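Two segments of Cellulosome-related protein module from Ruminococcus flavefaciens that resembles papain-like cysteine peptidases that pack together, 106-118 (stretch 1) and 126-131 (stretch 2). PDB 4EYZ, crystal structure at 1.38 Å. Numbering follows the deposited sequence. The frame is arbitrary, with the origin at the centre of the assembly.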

# COMPACT_ATOMS: atom_id res chain seq x y z
N ASP A 106 2.39 18.28 -6.91
CA ASP A 106 2.83 18.11 -5.53
C ASP A 106 2.21 16.86 -4.94
O ASP A 106 1.07 16.54 -5.25
CB ASP A 106 2.42 19.31 -4.68
CG ASP A 106 3.22 19.41 -3.39
OD1 ASP A 106 4.31 20.02 -3.43
OD2 ASP A 106 2.77 18.89 -2.34
N ILE A 107 2.96 16.19 -4.08
CA ILE A 107 2.43 15.01 -3.40
C ILE A 107 1.18 15.34 -2.58
O ILE A 107 0.34 14.48 -2.36
CB ILE A 107 3.51 14.33 -2.53
CG1 ILE A 107 3.11 12.89 -2.21
CG2 ILE A 107 3.79 15.15 -1.27
CD1 ILE A 107 4.18 12.15 -1.43
N SER A 108 1.04 16.57 -2.11
CA SER A 108 -0.16 16.92 -1.36
C SER A 108 -1.40 16.79 -2.23
O SER A 108 -2.47 16.47 -1.74
CB SER A 108 -0.05 18.31 -0.76
OG SER A 108 0.10 19.29 -1.76
N GLN A 109 -1.24 17.02 -3.53
CA GLN A 109 -2.35 16.83 -4.46
C GLN A 109 -2.53 15.35 -4.83
O GLN A 109 -3.63 14.82 -4.80
CB GLN A 109 -2.15 17.66 -5.73
CG GLN A 109 -3.32 17.54 -6.70
CD GLN A 109 -3.17 18.39 -7.94
OE1 GLN A 109 -2.41 19.36 -7.97
NE2 GLN A 109 -3.90 18.03 -8.99
N THR A 110 -1.44 14.67 -5.19
CA THR A 110 -1.58 13.31 -5.70
C THR A 110 -2.04 12.33 -4.61
O THR A 110 -2.67 11.31 -4.93
CB THR A 110 -0.29 12.79 -6.32
OG1 THR A 110 0.73 12.76 -5.32
CG2 THR A 110 0.15 13.67 -7.48
N GLY A 111 -1.73 12.62 -3.34
CA GLY A 111 -2.20 11.76 -2.26
C GLY A 111 -3.71 11.68 -2.20
O GLY A 111 -4.26 10.72 -1.67
N GLN A 112 -4.40 12.68 -2.74
CA GLN A 112 -5.85 12.70 -2.74
C GLN A 112 -6.43 11.69 -3.72
O GLN A 112 -7.64 11.46 -3.73
CB GLN A 112 -6.36 14.09 -3.06
CG GLN A 112 -5.92 15.13 -2.04
CD GLN A 112 -6.39 16.53 -2.38
OE1 GLN A 112 -7.46 16.73 -2.96
NE2 GLN A 112 -5.59 17.52 -2.03
N TYR A 113 -5.58 11.07 -4.54
CA TYR A 113 -6.04 10.12 -5.55
C TYR A 113 -5.71 8.69 -5.17
O TYR A 113 -5.90 7.77 -5.96
CB TYR A 113 -5.40 10.45 -6.90
CG TYR A 113 -5.54 11.90 -7.29
CD1 TYR A 113 -6.68 12.63 -6.97
CD2 TYR A 113 -4.52 12.55 -7.97
CE1 TYR A 113 -6.79 13.97 -7.33
CE2 TYR A 113 -4.62 13.87 -8.33
CZ TYR A 113 -5.77 14.58 -8.01
OH TYR A 113 -5.88 15.90 -8.39
N VAL A 114 -5.24 8.48 -3.93
CA VAL A 114 -4.75 7.19 -3.49
C VAL A 114 -5.44 6.83 -2.17
O VAL A 114 -5.51 7.65 -1.27
CB VAL A 114 -3.23 7.25 -3.26
CG1 VAL A 114 -2.68 5.89 -2.85
CG2 VAL A 114 -2.53 7.76 -4.51
N PRO A 115 -5.95 5.60 -2.05
CA PRO A 115 -6.62 5.24 -0.81
C PRO A 115 -5.63 5.03 0.34
O PRO A 115 -4.45 4.69 0.16
CB PRO A 115 -7.32 3.91 -1.15
CG PRO A 115 -6.50 3.34 -2.26
CD PRO A 115 -5.98 4.51 -3.04
N PHE A 116 -6.14 5.21 1.54
CA PHE A 116 -5.36 5.03 2.76
C PHE A 116 -6.28 4.50 3.84
O PHE A 116 -6.46 3.30 3.93
CB PHE A 116 -4.64 6.36 3.09
CG PHE A 116 -3.72 6.36 4.31
CD1 PHE A 116 -3.53 5.26 5.12
CD2 PHE A 116 -3.04 7.53 4.62
CE1 PHE A 116 -2.69 5.33 6.22
CE2 PHE A 116 -2.19 7.60 5.72
CZ PHE A 116 -2.02 6.51 6.52
N SER A 117 -6.87 5.38 4.61
CA SER A 117 -7.82 5.01 5.65
C SER A 117 -8.99 5.94 5.51
O SER A 117 -8.81 7.11 5.17
CB SER A 117 -7.21 5.24 7.03
OG SER A 117 -8.22 5.33 8.02
N SER A 118 -10.19 5.46 5.80
CA SER A 118 -11.35 6.33 5.74
C SER A 118 -11.36 7.38 6.85
O SER A 118 -12.20 8.28 6.83
CB SER A 118 -12.63 5.51 5.79
OG SER A 118 -12.65 4.73 6.95
N SER A 126 -2.48 18.15 7.53
CA SER A 126 -2.39 19.00 6.35
C SER A 126 -2.63 18.27 5.03
O SER A 126 -3.00 18.89 4.06
CB SER A 126 -1.05 19.72 6.29
OG SER A 126 0.03 18.80 6.18
N ARG A 127 -2.40 16.97 5.02
CA ARG A 127 -2.56 16.18 3.81
C ARG A 127 -3.79 15.31 3.90
O ARG A 127 -4.21 14.93 4.99
CB ARG A 127 -1.32 15.33 3.59
CG ARG A 127 -0.10 16.18 3.41
CD ARG A 127 1.05 15.38 2.98
NE ARG A 127 2.26 16.18 3.01
CZ ARG A 127 3.46 15.69 2.74
NH1 ARG A 127 3.58 14.44 2.34
NH2 ARG A 127 4.52 16.45 2.84
N LYS A 128 -4.36 15.01 2.74
CA LYS A 128 -5.58 14.23 2.63
C LYS A 128 -5.39 13.08 1.65
O LYS A 128 -4.62 13.15 0.70
CB LYS A 128 -6.74 15.11 2.13
CG LYS A 128 -6.94 16.39 2.93
CD LYS A 128 -7.34 16.07 4.35
CE LYS A 128 -7.14 17.28 5.27
NZ LYS A 128 -7.49 16.93 6.68
N CYS A 129 -6.13 12.01 1.90
CA CYS A 129 -6.14 10.85 1.01
C CYS A 129 -7.45 10.75 0.27
O CYS A 129 -8.36 11.56 0.46
CB CYS A 129 -5.88 9.56 1.78
SG CYS A 129 -7.18 9.15 2.98
N TRP A 130 -7.55 9.76 -0.61
CA TRP A 130 -8.75 9.60 -1.41
C TRP A 130 -9.99 9.35 -0.55
O TRP A 130 -9.94 8.62 0.45
CB TRP A 130 -8.58 8.42 -2.37
CG TRP A 130 -9.77 8.14 -3.20
CD1 TRP A 130 -10.11 8.74 -4.37
CD2 TRP A 130 -10.79 7.17 -2.93
NE1 TRP A 130 -11.27 8.22 -4.85
CE2 TRP A 130 -11.72 7.25 -3.99
CE3 TRP A 130 -11.02 6.25 -1.91
CZ2 TRP A 130 -12.84 6.43 -4.07
CZ3 TRP A 130 -12.13 5.42 -1.98
CH2 TRP A 130 -13.03 5.52 -3.05
N ALA A 131 -11.10 9.95 -0.96
CA ALA A 131 -12.42 9.64 -0.42
C ALA A 131 -13.42 9.71 -1.55
O ALA A 131 -13.20 10.40 -2.54
CB ALA A 131 -12.80 10.63 0.66
O HOH W 1 -2.28 14.35 0.15
O HOH W 2 -3.92 17.04 0.56
O HOH W 3 -8.87 6.47 1.67

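Stretch 1 begins as a short helix from Ile-107, tightens into a 3-10 segment at Gly-111 to Tyr-113, and continues as loop; stretch 2 has no regular secondary structure and runs past it, with the CA atoms of Gln-112 and Cys-129 4.2 Å apart. One direct hydrogen bond joins the two: Trp-130 N donates to Val-114 O (3.0 Å, 167°), a nearly straight backbone pairing just beyond the 3-10 segment. Two CA-H...O contacts reinforce it, from Cys-129 CA to Gly-111 O (3.3 Å) and from Trp-130 CA to Gln-112 O (3.2 Å). Gly-111 O also accepts a weak bond from Val-114 N (3.3 Å). Gln-112 N lies 3.5 Å from Lys-128 O, but the angle is poor; this amide is instead bonded to Gln-109 O (3.1 Å).

Water fills the gaps where the backbones do not pair. Water 1 donates to both Ser-108 O (2.8 Å) and Lys-128 O (2.7 Å). Water 2 donates to Ser-108 O (2.8 Å) and accepts from Lys-128 N (3.0 Å) and Gln-112 NE2 (3.1 Å). Water 3 accepts from Phe-116 N (3.0 Å) and donates to Trp-130 O (2.7 Å).

Among the side chains, Asp-106 caps the helix: its OD2 accepts from Ser-108 N (2.9 Å) and Ser-108 OG (2.8 Å). Ile-107 CG2 lies over one face of the Arg-127 guanidinium, 3.7 Å from NH1, a van der Waals contact with a group whose NH1 and NH2 are hydrogen-bonded elsewhere in the structure. Buried Cys-129 packs its CB against Phe-116 CB (3.7 Å), while its SG lies 3.4 Å from Ser-117 O. The Trp-130 ring leads away from stretch 1, yet its CE3 still reaches Pro-115 CB (4.4 Å), an oblique approach.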